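PDB 5C1E: pectinesterase from Aspergillus niger, which catalyses hydrolysis of the methyl esters of pectin galacturonosyl units, releasing methanol, and is probably involved in maceration and soft-rotting of plant tissue. Local coordinates for residues A[227-232]-A[254-259]; A[174-179]-A[198-203]; A[4-9]-A[37-42]; A[57-62]-A[101-106]. All blocks are in the same frame, centred on the assembly; numbering follows the deposited sequence.

Contact 1: residues A[227-232]-A[254-259]; sequences ARVIYQ and PLYYEY. With SO4 (sulfate ion), chain E.
Strands 228-232 and 255-259 pair at one edge of the ten-stranded parallel sheet of the pectin methylesterase beta-helix, and R228 with L255 and V229 with Y256 are in register. Five backbone hydrogen bonds join them. The first runs from L255 N to A227 O at 2.7 Å, and the last from Y259 N to Y231 O. V229 and Y256 face the same way. V229 CG2 comes obliquely to Y256 CE1 at 3.8 Å, and A227 CB lies near the hydroxyl end of the same ring. P254 CB sits over the centre of this ring, 3.3 Å above its plane. W245 also stacks on Y256, whose side chain lies about 9 Å from that of D161, the predicted active-site residue.

Each strand is one side of a rung of the right-handed parallel beta-helix, and 255-259 is the last strand of this sheet. On the other face lie R228, I230 and Q232, beside L255, Y257 and Y259. I230 CG1 is anti to the backbone N (chi1 -179°) and touches Y257 CB at 3.7 Å. R228 runs its CG and CD past L255 CB. Its guanidinium grips a sulfate ion, probably from the crystallisation liquor, with two hydrogen bonds, NH1 to O4 and NH2 to O2, both 2.8 Å. NH1 also donates to a water, 2.9 Å away, that bonds Y257 OH. W197 makes a cation-pi contact with R228.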
loop_
_atom_site.group_PDB
_atom_site.type_symbol
_atom_site.label_atom_id
_atom_site.label_comp_id
_atom_site.label_asym_id
_atom_site.label_seq_id
_atom_site.Cartn_x
_atom_site.Cartn_y
_atom_site.Cartn_z
ATOM N N ALA A 227 -4.195 17.409 2.978
ATOM C CA ALA A 227 -4.301 15.979 3.195
ATOM C C ALA A 227 -5.772 15.585 3.348
ATOM O O ALA A 227 -6.472 16.181 4.159
ATOM C CB ALA A 227 -3.561 15.614 4.462
ATOM N N ARG A 228 -6.212 14.577 2.600
ATOM C CA ARG A 228 -7.585 14.080 2.705
ATOM C C ARG A 228 -7.664 12.575 2.884
ATOM O O ARG A 228 -7.282 11.809 1.992
ATOM C CB ARG A 228 -8.398 14.468 1.477
ATOM C CG ARG A 228 -9.857 14.028 1.563
ATOM C CD ARG A 228 -10.759 14.869 0.679
ATOM N NE ARG A 228 -10.355 14.816 -0.714
ATOM C CZ ARG A 228 -10.885 15.582 -1.664
ATOM N NH1 ARG A 228 -11.858 16.438 -1.361
ATOM N NH2 ARG A 228 -10.461 15.487 -2.917
ATOM N N VAL A 229 -8.175 12.165 4.038
ATOM C CA VAL A 229 -8.220 10.751 4.401
ATOM C C VAL A 229 -9.531 10.443 5.114
ATOM O O VAL A 229 -9.941 11.205 5.996
ATOM C CB VAL A 229 -7.075 10.407 5.354
ATOM C CG1 VAL A 229 -7.092 8.928 5.708
ATOM C CG2 VAL A 229 -5.716 10.802 4.749
ATOM N N ILE A 230 -10.165 9.335 4.720
ATOM C CA ILE A 230 -11.347 8.805 5.417
ATOM C C ILE A 230 -11.123 7.357 5.839
ATOM O O ILE A 230 -10.672 6.529 5.033
ATOM C CB ILE A 230 -12.660 8.954 4.592
ATOM C CG1 ILE A 230 -13.848 8.402 5.396
ATOM C CG2 ILE A 230 -12.573 8.279 3.237
ATOM C CD1 ILE A 230 -15.185 8.866 4.870
ATOM N N TYR A 231 -11.416 7.057 7.108
ATOM C CA TYR A 231 -11.487 5.686 7.587
ATOM C C TYR A 231 -12.966 5.369 7.779
ATOM O O TYR A 231 -13.652 6.041 8.556
ATOM C CB TYR A 231 -10.772 5.515 8.928
ATOM C CG TYR A 231 -9.246 5.502 8.901
ATOM C CD1 TYR A 231 -8.528 6.685 8.742
ATOM C CD2 TYR A 231 -8.531 4.341 9.155
ATOM C CE1 TYR A 231 -7.133 6.691 8.759
ATOM C CE2 TYR A 231 -7.138 4.334 9.180
ATOM C CZ TYR A 231 -6.440 5.510 8.967
ATOM O OH TYR A 231 -5.050 5.533 9.001
ATOM N N GLN A 232 -13.457 4.378 7.046
ATOM C CA GLN A 232 -14.883 4.060 7.040
ATOM C C GLN A 232 -15.133 2.560 7.142
ATOM O O GLN A 232 -14.367 1.741 6.600
ATOM C CB GLN A 232 -15.550 4.625 5.773
ATOM C CG GLN A 232 -14.905 4.200 4.477
ATOM C CD GLN A 232 -15.539 4.851 3.254
ATOM O OE1 GLN A 232 -15.918 6.009 3.288
ATOM N NE2 GLN A 232 -15.596 4.126 2.163
ATOM N N PRO A 254 -6.396 19.830 7.056
ATOM C CA PRO A 254 -6.683 18.522 6.484
ATOM C C PRO A 254 -8.172 18.239 6.415
ATOM O O PRO A 254 -8.952 18.810 7.180
ATOM C CB PRO A 254 -6.013 17.544 7.464
ATOM C CG PRO A 254 -6.021 18.264 8.748
ATOM C CD PRO A 254 -5.775 19.722 8.382
ATOM N N LEU A 255 -8.539 17.371 5.489
ATOM C CA LEU A 255 -9.902 16.851 5.381
ATOM C C LEU A 255 -9.883 15.396 5.865
ATOM O O LEU A 255 -9.618 14.438 5.108
ATOM C CB LEU A 255 -10.419 16.958 3.947
ATOM C CG LEU A 255 -10.603 18.356 3.331
ATOM C CD1 LEU A 255 -11.382 19.274 4.264
ATOM C CD2 LEU A 255 -9.281 19.010 2.990
ATOM N N TYR A 256 -10.133 15.264 7.154
ATOM C CA TYR A 256 -10.054 13.999 7.876
ATOM C C TYR A 256 -11.423 13.551 8.401
ATOM O O TYR A 256 -12.091 14.269 9.151
ATOM C CB TYR A 256 -9.097 14.174 9.042
ATOM C CG TYR A 256 -7.614 14.221 8.708
ATOM C CD1 TYR A 256 -7.105 13.700 7.519
ATOM C CD2 TYR A 256 -6.708 14.780 9.621
ATOM C CE1 TYR A 256 -5.728 13.719 7.254
ATOM C CE2 TYR A 256 -5.347 14.812 9.368
ATOM C CZ TYR A 256 -4.859 14.283 8.197
ATOM O OH TYR A 256 -3.513 14.286 7.979
ATOM N N TYR A 257 -11.802 12.328 8.042
ATOM C CA TYR A 257 -13.146 11.831 8.275
ATOM C C TYR A 257 -13.141 10.435 8.867
ATOM O O TYR A 257 -12.256 9.618 8.579
ATOM C CB TYR A 257 -13.894 11.720 6.960
ATOM C CG TYR A 257 -13.944 12.956 6.102
ATOM C CD1 TYR A 257 -14.949 13.886 6.274
ATOM C CD2 TYR A 257 -13.016 13.170 5.095
ATOM C CE1 TYR A 257 -15.046 14.996 5.464
ATOM C CE2 TYR A 257 -13.100 14.278 4.273
ATOM C CZ TYR A 257 -14.102 15.197 4.469
ATOM O OH TYR A 257 -14.202 16.307 3.669
ATOM N N GLU A 258 -14.158 10.156 9.671
ATOM C CA GLU A 258 -14.479 8.783 10.038
ATOM C C GLU A 258 -15.958 8.506 9.802
ATOM O O GLU A 258 -16.792 9.385 9.991
ATOM C CB GLU A 258 -14.150 8.541 11.486
ATOM C CG GLU A 258 -12.670 8.452 11.782
ATOM C CD GLU A 258 -12.439 8.365 13.271
ATOM O OE1 GLU A 258 -12.372 7.224 13.775
ATOM O OE2 GLU A 258 -12.375 9.428 13.930
ATOM N N TYR A 259 -16.290 7.293 9.376
ATOM C CA TYR A 259 -17.688 6.942 9.159
ATOM C C TYR A 259 -17.933 5.472 9.461
ATOM O O TYR A 259 -17.396 4.600 8.783
ATOM C CB TYR A 259 -18.142 7.246 7.726
ATOM C CG TYR A 259 -19.621 6.976 7.558
ATOM C CD1 TYR A 259 -20.565 7.916 7.966
ATOM C CD2 TYR A 259 -20.077 5.762 7.053
ATOM C CE1 TYR A 259 -21.921 7.666 7.856
ATOM C CE2 TYR A 259 -21.433 5.501 6.941
ATOM C CZ TYR A 259 -22.349 6.462 7.347
ATOM O OH TYR A 259 -23.701 6.231 7.237
HETATM S S SO4 E . -12.945 17.749 -4.436
HETATM O O1 SO4 E . -14.203 17.017 -4.151
HETATM O O2 SO4 E . -11.912 16.819 -4.933
HETATM O O3 SO4 E . -13.205 18.794 -5.450
HETATM O O4 SO4 E . -12.505 18.424 -3.190
HETATM O O HOH W 1 -13.483 16.979 1.011
#

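Contact 2: residues A[174-179]-A[198-203]; sequences CDIVSN and YAIDNC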
loop_
_atom_site.group_PDB
_atom_site.type_symbol
_atom_site.label_atom_id
_atom_site.label_comp_id
_atom_site.label_asym_id
_atom_site.label_seq_id
_atom_site.Cartn_x
_atom_site.Cartn_y
_atom_site.Cartn_z
ATOM N N CYS A 174 -8.115 -4.582 4.062
ATOM C CA CYS A 174 -6.703 -4.741 4.365
ATOM C C CYS A 174 -6.475 -4.796 5.861
ATOM O O CYS A 174 -7.247 -4.224 6.654
ATOM C CB CYS A 174 -5.887 -3.584 3.794
ATOM S SG CYS A 174 -5.834 -3.516 1.995
ATOM N N ASP A 175 -5.393 -5.467 6.241
ATOM C CA ASP A 175 -4.907 -5.395 7.604
ATOM C C ASP A 175 -3.823 -4.343 7.620
ATOM O O ASP A 175 -2.835 -4.449 6.898
ATOM C CB ASP A 175 -4.382 -6.756 8.089
ATOM C CG ASP A 175 -5.507 -7.748 8.401
ATOM O OD1 ASP A 175 -6.623 -7.332 8.777
ATOM O OD2 ASP A 175 -5.270 -8.957 8.263
ATOM N N ILE A 176 -4.031 -3.310 8.431
ATOM C CA ILE A 176 -3.100 -2.218 8.555
ATOM C C ILE A 176 -2.511 -2.342 9.955
ATOM O O ILE A 176 -3.225 -2.203 10.959
ATOM C CB ILE A 176 -3.806 -0.882 8.284
ATOM C CG1 ILE A 176 -4.254 -0.831 6.824
ATOM C CG2 ILE A 176 -2.925 0.298 8.656
ATOM C CD1 ILE A 176 -5.212 0.290 6.491
ATOM N N VAL A 177 -1.216 -2.647 10.001
ATOM C CA VAL A 177 -0.557 -3.174 11.194
ATOM C C VAL A 177 0.563 -2.244 11.642
ATOM O O VAL A 177 1.556 -2.103 10.946
ATOM C CB VAL A 177 0.019 -4.573 10.921
ATOM C CG1 VAL A 177 0.623 -5.177 12.190
ATOM C CG2 VAL A 177 -1.063 -5.496 10.347
ATOM N N SER A 178 0.409 -1.613 12.804
ATOM C CA SER A 178 1.450 -0.730 13.338
ATOM C C SER A 178 2.470 -1.506 14.174
ATOM O O SER A 178 2.087 -2.239 15.107
ATOM C CB SER A 178 0.848 0.401 14.202
ATOM O OG SER A 178 0.291 1.446 13.423
ATOM N N ASN A 179 3.761 -1.331 13.867
ATOM C CA ASN A 179 4.852 -1.969 14.631
ATOM C C ASN A 179 5.666 -0.973 15.465
ATOM O O ASN A 179 6.772 -1.287 15.931
ATOM C CB ASN A 179 5.784 -2.796 13.728
ATOM C CG ASN A 179 6.385 -1.990 12.601
ATOM O OD1 ASN A 179 6.186 -0.781 12.525
ATOM N ND2 ASN A 179 7.119 -2.654 11.721
ATOM N N TYR A 198 -7.456 9.479 0.162
ATOM C CA TYR A 198 -7.256 8.136 0.708
ATOM C C TYR A 198 -8.596 7.687 1.295
ATOM O O TYR A 198 -9.197 8.402 2.128
ATOM C CB TYR A 198 -6.294 8.094 1.888
ATOM C CG TYR A 198 -4.818 8.387 1.651
ATOM C CD1 TYR A 198 -4.356 9.114 0.545
ATOM C CD2 TYR A 198 -3.888 7.996 2.614
ATOM C CE1 TYR A 198 -3.002 9.378 0.375
ATOM C CE2 TYR A 198 -2.547 8.267 2.473
ATOM C CZ TYR A 198 -2.102 8.955 1.367
ATOM O OH TYR A 198 -0.773 9.202 1.282
ATOM N N ALA A 199 -9.006 6.486 0.933
ATOM C CA ALA A 199 -10.158 5.850 1.562
ATOM C C ALA A 199 -9.713 4.520 2.144
ATOM O O ALA A 199 -9.238 3.645 1.419
ATOM C CB ALA A 199 -11.282 5.651 0.557
ATOM N N ILE A 200 -9.880 4.369 3.460
ATOM C CA ILE A 200 -9.581 3.106 4.140
ATOM C C ILE A 200 -10.918 2.475 4.522
ATOM O O ILE A 200 -11.618 2.986 5.394
ATOM C CB ILE A 200 -8.652 3.347 5.338
ATOM C CG1 ILE A 200 -7.302 3.807 4.794
ATOM C CG2 ILE A 200 -8.508 2.085 6.173
ATOM C CD1 ILE A 200 -6.461 4.542 5.782
ATOM N N ASP A 201 -11.276 1.405 3.813
ATOM C CA ASP A 201 -12.639 0.864 3.835
ATOM C C ASP A 201 -12.687 -0.600 4.232
ATOM O O ASP A 201 -12.026 -1.443 3.626
ATOM C CB ASP A 201 -13.297 1.023 2.461
ATOM C CG ASP A 201 -14.718 0.489 2.428
ATOM O OD1 ASP A 201 -15.642 1.226 2.808
ATOM O OD2 ASP A 201 -14.906 -0.654 1.986
ATOM N N ASN A 202 -13.498 -0.912 5.238
ATOM C CA ASN A 202 -13.598 -2.294 5.733
ATOM C C ASN A 202 -12.219 -2.891 6.015
ATOM O O ASN A 202 -11.945 -4.050 5.699
ATOM C CB ASN A 202 -14.396 -3.158 4.732
ATOM C CG ASN A 202 -15.888 -2.847 4.743
ATOM O OD1 ASN A 202 -16.414 -2.101 3.895
ATOM N ND2 ASN A 202 -16.586 -3.427 5.703
ATOM N N CYS A 203 -11.335 -2.085 6.597
ATOM C CA CYS A 203 -10.019 -2.562 6.982
ATOM C C CYS A 203 -9.972 -2.863 8.475
ATOM O O CYS A 203 -10.901 -2.559 9.226
ATOM C CB CYS A 203 -8.941 -1.544 6.601
ATOM S SG CYS A 203 -8.773 -1.291 4.811
#
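C203 has its SG anti to the carbonyl carbon and beside its own backbone N (chi1 -65°), and this sulfur meets the backbone N of C174. I176 has CG1 beside the backbone N (chi1 -66°), with CD1 extended beyond it. That methyl touches I200 CG2 at 3.8 Å, the two isoleucines crossing obliquely. C203 CB lies on the same methyl at 4.2 Å.

The two segments are not paired strands. Strand 198-201 belongs to one parallel sheet of the beta-helix and strand 175-178 to another. The chain turns between sheets at N202, which has a left-handed backbone conformation, and C203 leads into strand 204-207, the neighbour of 175-178. The contact therefore fills the interior corner where two walls of the helix meet. I184, on the third sheet, packs against I176, and F171 against I200.

C174 CB lies 3.8 Å from C203 SG. C174 O comes within 3.2 Å of C203 CB. C174 N donates to C203 SG at 3.4 Å, with an angle of 159° at the hydrogen. The backbone of C174 also bonds N204, which ties it to the next rung. The two sulfurs form no disulfide with each other. The near-straight N-H...S bond shows C203 SG accepting from the N-H of a buried residue.

Contact 3: residues A[4-9]-A[37-42]; sequences TSAPSG and CIYVAS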
loop_
_atom_site.group_PDB
_atom_site.type_symbol
_atom_site.label_atom_id
_atom_site.label_comp_id
_atom_site.label_asym_id
_atom_site.label_seq_id
_atom_site.Cartn_x
_atom_site.Cartn_y
_atom_site.Cartn_z
ATOM N N THR A 4 -0.310 -22.480 -8.162
ATOM C CA THR A 4 0.910 -23.253 -7.934
ATOM C C THR A 4 1.682 -23.543 -9.212
ATOM O O THR A 4 2.631 -24.323 -9.213
ATOM C CB THR A 4 0.599 -24.564 -7.205
ATOM O OG1 THR A 4 -0.155 -25.407 -8.070
ATOM C CG2 THR A 4 -0.214 -24.279 -5.948
ATOM N N SER A 5 1.284 -22.892 -10.301
ATOM C CA SER A 5 2.063 -22.904 -11.528
ATOM C C SER A 5 1.669 -21.683 -12.333
ATOM O O SER A 5 0.712 -20.971 -11.980
ATOM C CB SER A 5 1.826 -24.180 -12.322
ATOM O OG SER A 5 0.495 -24.226 -12.778
ATOM N N ALA A 6 2.415 -21.419 -13.399
ATOM C CA ALA A 6 2.226 -20.175 -14.143
ATOM C C ALA A 6 0.862 -20.115 -14.806
ATOM O O ALA A 6 0.473 -21.039 -15.500
ATOM C CB ALA A 6 3.317 -20.009 -15.185
ATOM N N PRO A 7 0.113 -19.030 -14.579
ATOM C CA PRO A 7 -1.069 -18.877 -15.403
ATOM C C PRO A 7 -0.731 -18.777 -16.899
ATOM O O PRO A 7 0.437 -18.611 -17.292
ATOM C CB PRO A 7 -1.695 -17.584 -14.887
ATOM C CG PRO A 7 -1.217 -17.461 -13.481
ATOM C CD PRO A 7 0.177 -18.031 -13.505
ATOM N N SER A 8 -1.777 -18.878 -17.707
ATOM C CA SER A 8 -1.654 -18.912 -19.152
ATOM C C SER A 8 -0.779 -17.773 -19.662
ATOM O O SER A 8 -1.040 -16.618 -19.385
ATOM C CB SER A 8 -3.037 -18.801 -19.811
ATOM O OG SER A 8 -2.916 -19.046 -21.201
ATOM N N GLY A 9 0.267 -18.124 -20.392
ATOM C CA GLY A 9 1.110 -17.150 -21.066
ATOM C C GLY A 9 2.172 -16.478 -20.225
ATOM O O GLY A 9 2.965 -15.714 -20.767
ATOM N N CYS A 37 2.575 -11.120 -18.371
ATOM C CA CYS A 37 2.524 -11.534 -16.992
ATOM C C CYS A 37 3.704 -12.403 -16.630
ATOM O O CYS A 37 4.334 -13.044 -17.486
ATOM C CB CYS A 37 1.197 -12.218 -16.658
ATOM S SG CYS A 37 0.802 -13.667 -17.638
ATOM N N ILE A 38 4.014 -12.365 -15.341
ATOM C CA ILE A 38 5.128 -13.086 -14.768
ATOM C C ILE A 38 4.581 -13.812 -13.535
ATOM O O ILE A 38 3.838 -13.221 -12.725
ATOM C CB ILE A 38 6.290 -12.143 -14.364
ATOM C CG1 ILE A 38 6.861 -11.425 -15.590
ATOM C CG2 ILE A 38 7.403 -12.923 -13.675
ATOM C CD1 ILE A 38 7.859 -10.318 -15.279
ATOM N N TYR A 39 4.922 -15.094 -13.441
ATOM C CA TYR A 39 4.641 -15.923 -12.275
ATOM C C TYR A 39 5.934 -16.152 -11.517
ATOM O O TYR A 39 6.921 -16.628 -12.094
ATOM C CB TYR A 39 4.049 -17.267 -12.699
ATOM C CG TYR A 39 3.988 -18.324 -11.603
ATOM C CD1 TYR A 39 3.009 -18.287 -10.609
ATOM C CD2 TYR A 39 4.882 -19.389 -11.585
ATOM C CE1 TYR A 39 2.958 -19.258 -9.608
ATOM C CE2 TYR A 39 4.821 -20.367 -10.595
ATOM C CZ TYR A 39 3.852 -20.303 -9.615
ATOM O OH TYR A 39 3.804 -21.279 -8.616
ATOM N N VAL A 40 5.912 -15.835 -10.225
ATOM C CA VAL A 40 7.066 -16.011 -9.358
ATOM C C VAL A 40 6.799 -17.147 -8.385
ATOM O O VAL A 40 5.812 -17.125 -7.623
ATOM C CB VAL A 40 7.408 -14.717 -8.592
ATOM C CG1 VAL A 40 8.750 -14.835 -7.862
ATOM C CG2 VAL A 40 7.453 -13.538 -9.550
ATOM N N ALA A 41 7.663 -18.158 -8.441
ATOM C CA ALA A 41 7.593 -19.262 -7.527
ATOM C C ALA A 41 8.216 -18.875 -6.200
ATOM O O ALA A 41 8.926 -17.870 -6.074
ATOM C CB ALA A 41 8.285 -20.481 -8.100
ATOM N N SER A 42 7.941 -19.714 -5.212
ATOM C CA SER A 42 8.376 -19.522 -3.843
ATOM C C SER A 42 9.851 -19.141 -3.768
ATOM O O SER A 42 10.698 -19.653 -4.511
ATOM C CB SER A 42 8.118 -20.798 -3.018
ATOM O OG SER A 42 8.683 -21.948 -3.635
HETATM O O HOH W 2 5.661 -23.265 -9.043
HETATM O O HOH W 3 3.291 -12.749 -20.664
#
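C37 meets S8 and G9 where the N-terminal arm lies over the first rungs of the beta-helix. Its SG is between the backbone N and the carbonyl carbon (chi1 58°) and lies 3.9 Å from S8 O. The same sulfur forms the disulfide with C10, the residue after G9. This bond fastens the arm to strand 36-40. C37 N donates to a water at 2.9 Å, and the water donates to G9 O.

The side chain of I38 turns the other way, to the helix 22-29. Y39 then carries most of the contact. Its CG is anti to the backbone N (chi1 168°), and the ring lies under the backbone of the arm. S5 C sits over the ring centre, 3.7 Å above the plane. A6 N is at the same height but displaced toward the rim. A6 CB also packs on Y39 CB at 3.8 Å. P7 crosses the tyrosine side chain at about a right angle, its CD reaching Y39 CB. The arm thus lays the S5-A6 peptide group and A6 CA over the ring, and no direct hydrogen bond joins the two segments.

Further on, A41 N lies beyond the opposite face of the ring, toward its rim. At the far end, a second water links the segments. It sits at the ring edge, in plane, 2.8 Å from Y39 OH, and donates to T4 O at 3.2 Å.

Contact 4: residues A[57-62]-A[101-106]; sequences LTLYGE and FSMYNI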
loop_
_atom_site.group_PDB
_atom_site.type_symbol
_atom_site.label_atom_id
_atom_site.label_comp_id
_atom_site.label_asym_id
_atom_site.label_seq_id
_atom_site.Cartn_x
_atom_site.Cartn_y
_atom_site.Cartn_z
ATOM N N LEU A 57 1.216 -5.051 -17.284
ATOM C CA LEU A 57 1.926 -6.171 -16.650
ATOM C C LEU A 57 1.158 -6.627 -15.428
ATOM O O LEU A 57 0.661 -5.791 -14.653
ATOM C CB LEU A 57 3.336 -5.750 -16.239
ATOM C CG LEU A 57 4.184 -6.755 -15.470
ATOM C CD1 LEU A 57 4.506 -7.943 -16.362
ATOM C CD2 LEU A 57 5.467 -6.124 -14.977
ATOM N N THR A 58 1.052 -7.948 -15.283
ATOM C CA THR A 58 0.584 -8.584 -14.043
ATOM C C THR A 58 1.676 -9.478 -13.469
ATOM O O THR A 58 2.256 -10.319 -14.185
ATOM C CB THR A 58 -0.699 -9.406 -14.286
ATOM O OG1 THR A 58 -1.695 -8.534 -14.797
ATOM C CG2 THR A 58 -1.203 -10.029 -12.982
ATOM N N LEU A 59 1.978 -9.284 -12.179
ATOM C CA LEU A 59 2.923 -10.126 -11.465
ATOM C C LEU A 59 2.176 -10.999 -10.445
ATOM O O LEU A 59 1.474 -10.469 -9.580
ATOM C CB LEU A 59 3.932 -9.229 -10.763
ATOM C CG LEU A 59 5.178 -9.791 -10.092
ATOM C CD1 LEU A 59 6.095 -10.585 -11.022
ATOM C CD2 LEU A 59 5.931 -8.596 -9.526
ATOM N N TYR A 60 2.304 -12.322 -10.574
ATOM C CA TYR A 60 1.607 -13.267 -9.714
ATOM C C TYR A 60 2.582 -14.007 -8.850
ATOM O O TYR A 60 3.565 -14.536 -9.355
ATOM C CB TYR A 60 0.932 -14.351 -10.539
ATOM C CG TYR A 60 -0.152 -13.924 -11.469
ATOM C CD1 TYR A 60 -1.404 -13.582 -10.989
ATOM C CD2 TYR A 60 0.049 -13.922 -12.840
ATOM C CE1 TYR A 60 -2.435 -13.237 -11.856
ATOM C CE2 TYR A 60 -0.972 -13.577 -13.704
ATOM C CZ TYR A 60 -2.215 -13.241 -13.205
ATOM O OH TYR A 60 -3.217 -12.882 -14.072
ATOM N N GLY A 61 2.268 -14.125 -7.568
ATOM C CA GLY A 61 3.034 -14.957 -6.657
ATOM C C GLY A 61 2.370 -16.292 -6.399
ATOM O O GLY A 61 1.147 -16.412 -6.392
ATOM N N GLU A 62 3.195 -17.298 -6.180
ATOM C CA GLU A 62 2.733 -18.629 -5.811
ATOM C C GLU A 62 2.052 -18.595 -4.457
ATOM O O GLU A 62 2.575 -17.990 -3.516
ATOM C CB GLU A 62 3.926 -19.599 -5.773
ATOM C CG GLU A 62 3.548 -21.003 -5.352
ATOM C CD GLU A 62 4.715 -21.968 -5.321
ATOM O OE1 GLU A 62 5.818 -21.614 -5.722
ATOM O OE2 GLU A 62 4.507 -23.113 -4.867
ATOM N N PHE A 101 -0.386 -1.711 -13.839
ATOM C CA PHE A 101 0.286 -2.829 -13.182
ATOM C C PHE A 101 -0.638 -3.468 -12.128
ATOM O O PHE A 101 -1.360 -2.763 -11.400
ATOM C CB PHE A 101 1.578 -2.328 -12.521
ATOM C CG PHE A 101 2.323 -3.373 -11.741
ATOM C CD1 PHE A 101 3.006 -4.396 -12.391
ATOM C CD2 PHE A 101 2.384 -3.310 -10.346
ATOM C CE1 PHE A 101 3.719 -5.344 -11.667
ATOM C CE2 PHE A 101 3.099 -4.243 -9.624
ATOM C CZ PHE A 101 3.761 -5.274 -10.285
ATOM N N SER A 102 -0.608 -4.795 -12.060
ATOM C CA SER A 102 -1.310 -5.538 -11.009
ATOM C C SER A 102 -0.351 -6.512 -10.366
ATOM O O SER A 102 0.461 -7.129 -11.063
ATOM C CB SER A 102 -2.501 -6.294 -11.581
ATOM O OG SER A 102 -3.364 -5.414 -12.242
ATOM N N MET A 103 -0.436 -6.661 -9.046
ATOM C CA MET A 103 0.409 -7.614 -8.344
ATOM C C MET A 103 -0.465 -8.442 -7.397
ATOM O O MET A 103 -1.344 -7.896 -6.719
ATOM C CB MET A 103 1.539 -6.896 -7.603
ATOM C CG MET A 103 2.563 -7.842 -6.991
ATOM S SD MET A 103 4.053 -6.984 -6.458
ATOM C CE MET A 103 3.541 -6.260 -4.913
ATOM N N TYR A 104 -0.251 -9.754 -7.409
ATOM C CA TYR A 104 -1.039 -10.702 -6.631
ATOM C C TYR A 104 -0.144 -11.552 -5.773
ATOM O O TYR A 104 0.768 -12.220 -6.283
ATOM C CB TYR A 104 -1.832 -11.664 -7.537
ATOM C CG TYR A 104 -2.931 -11.045 -8.350
ATOM C CD1 TYR A 104 -2.643 -10.395 -9.545
ATOM C CD2 TYR A 104 -4.274 -11.101 -7.935
ATOM C CE1 TYR A 104 -3.636 -9.821 -10.293
ATOM C CE2 TYR A 104 -5.283 -10.549 -8.712
ATOM C CZ TYR A 104 -4.943 -9.917 -9.890
ATOM O OH TYR A 104 -5.876 -9.326 -10.682
ATOM N N ASN A 105 -0.429 -11.560 -4.476
ATOM C CA ASN A 105 0.189 -12.520 -3.545
ATOM C C ASN A 105 1.718 -12.493 -3.497
ATOM O O ASN A 105 2.378 -13.536 -3.580
ATOM C CB ASN A 105 -0.327 -13.925 -3.865
ATOM C CG ASN A 105 -1.825 -13.972 -3.935
ATOM O OD1 ASN A 105 -2.413 -14.209 -4.995
ATOM N ND2 ASN A 105 -2.467 -13.727 -2.805
ATOM N N ILE A 106 2.257 -11.280 -3.361
ATOM C CA ILE A 106 3.701 -11.058 -3.226
ATOM C C ILE A 106 3.946 -10.216 -1.981
ATOM O O ILE A 106 3.184 -9.280 -1.706
ATOM C CB ILE A 106 4.267 -10.408 -4.501
ATOM C CG1 ILE A 106 4.208 -11.456 -5.630
ATOM C CG2 ILE A 106 5.675 -9.875 -4.252
ATOM C CD1 ILE A 106 5.103 -11.262 -6.790
HETATM O O HOH W 4 -2.428 -5.576 -14.948
HETATM O O HOH W 5 -5.608 -11.084 -13.415
HETATM O O HOH W 6 3.660 -15.703 -2.665
#
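L59 meets F101, M103 and I106 on the inner side of two neighbouring parallel strands of the beta-helix, 57-61 and 102-104. This is the tight part of the contact. L59 CG is anti to the backbone N (chi1 -171°), and I106 CD1 touches it at 3.6 Å, the side chains crossing at about a right angle. L59 CD2 lies 3.9 Å from M103 SD, the chains side by side. F101 CE1 packs on L57 CD2, and F101 CZ reaches L59 CB. L26 and L29 of helix 22-29 cover L57.

Four backbone hydrogen bonds hold the strands in register, the shortest from G61 N to Y104 O at 2.7 Å. Near it I106 CG1 packs close to G61 N.

On the other face T58, Y60 and S102 are partly exposed, Y104 is buried, and waters bridge. T58 CG2 touches the edge of the Y104 ring, 3.6 Å from CE1, and also lies over one face of the Y60 ring, toward its rim. The tyrosines run side by side with ring planes at 29°, but they are slid apart and barely overlap. Y104 OH bonds D296, and Y131 stacks on the ring of Y104. One water lies between the two tyrosine hydroxyls. Another accepts from T58 OG1 and S102 OG, the latter at 2.9 Å, and donates to L57 O at 3.1 Å.

From the N terminus, contact 3 comes first. Strand 36-40 returns to the arm 4-9, closing a loop that holds strand 11-13 and helix 22-29. Contact 4 follows, joining the next two strands of the same sheet, 57-61 and 102-104. Strands 36-40 and 57-61 are neighbours, so contacts 3 and 4 touch through backbone bonds between I38 or V40 and Y60. Contact 2 closes later and links two different sheets. Contact 1 closes last, and it meets contact 2 where strands 198-201 and 228-232 pair. The four loops run in series; none nests or crosses. Contacts 3 and 1 lie on opposite sides of the chain's centre, their centres about 38 Å apart.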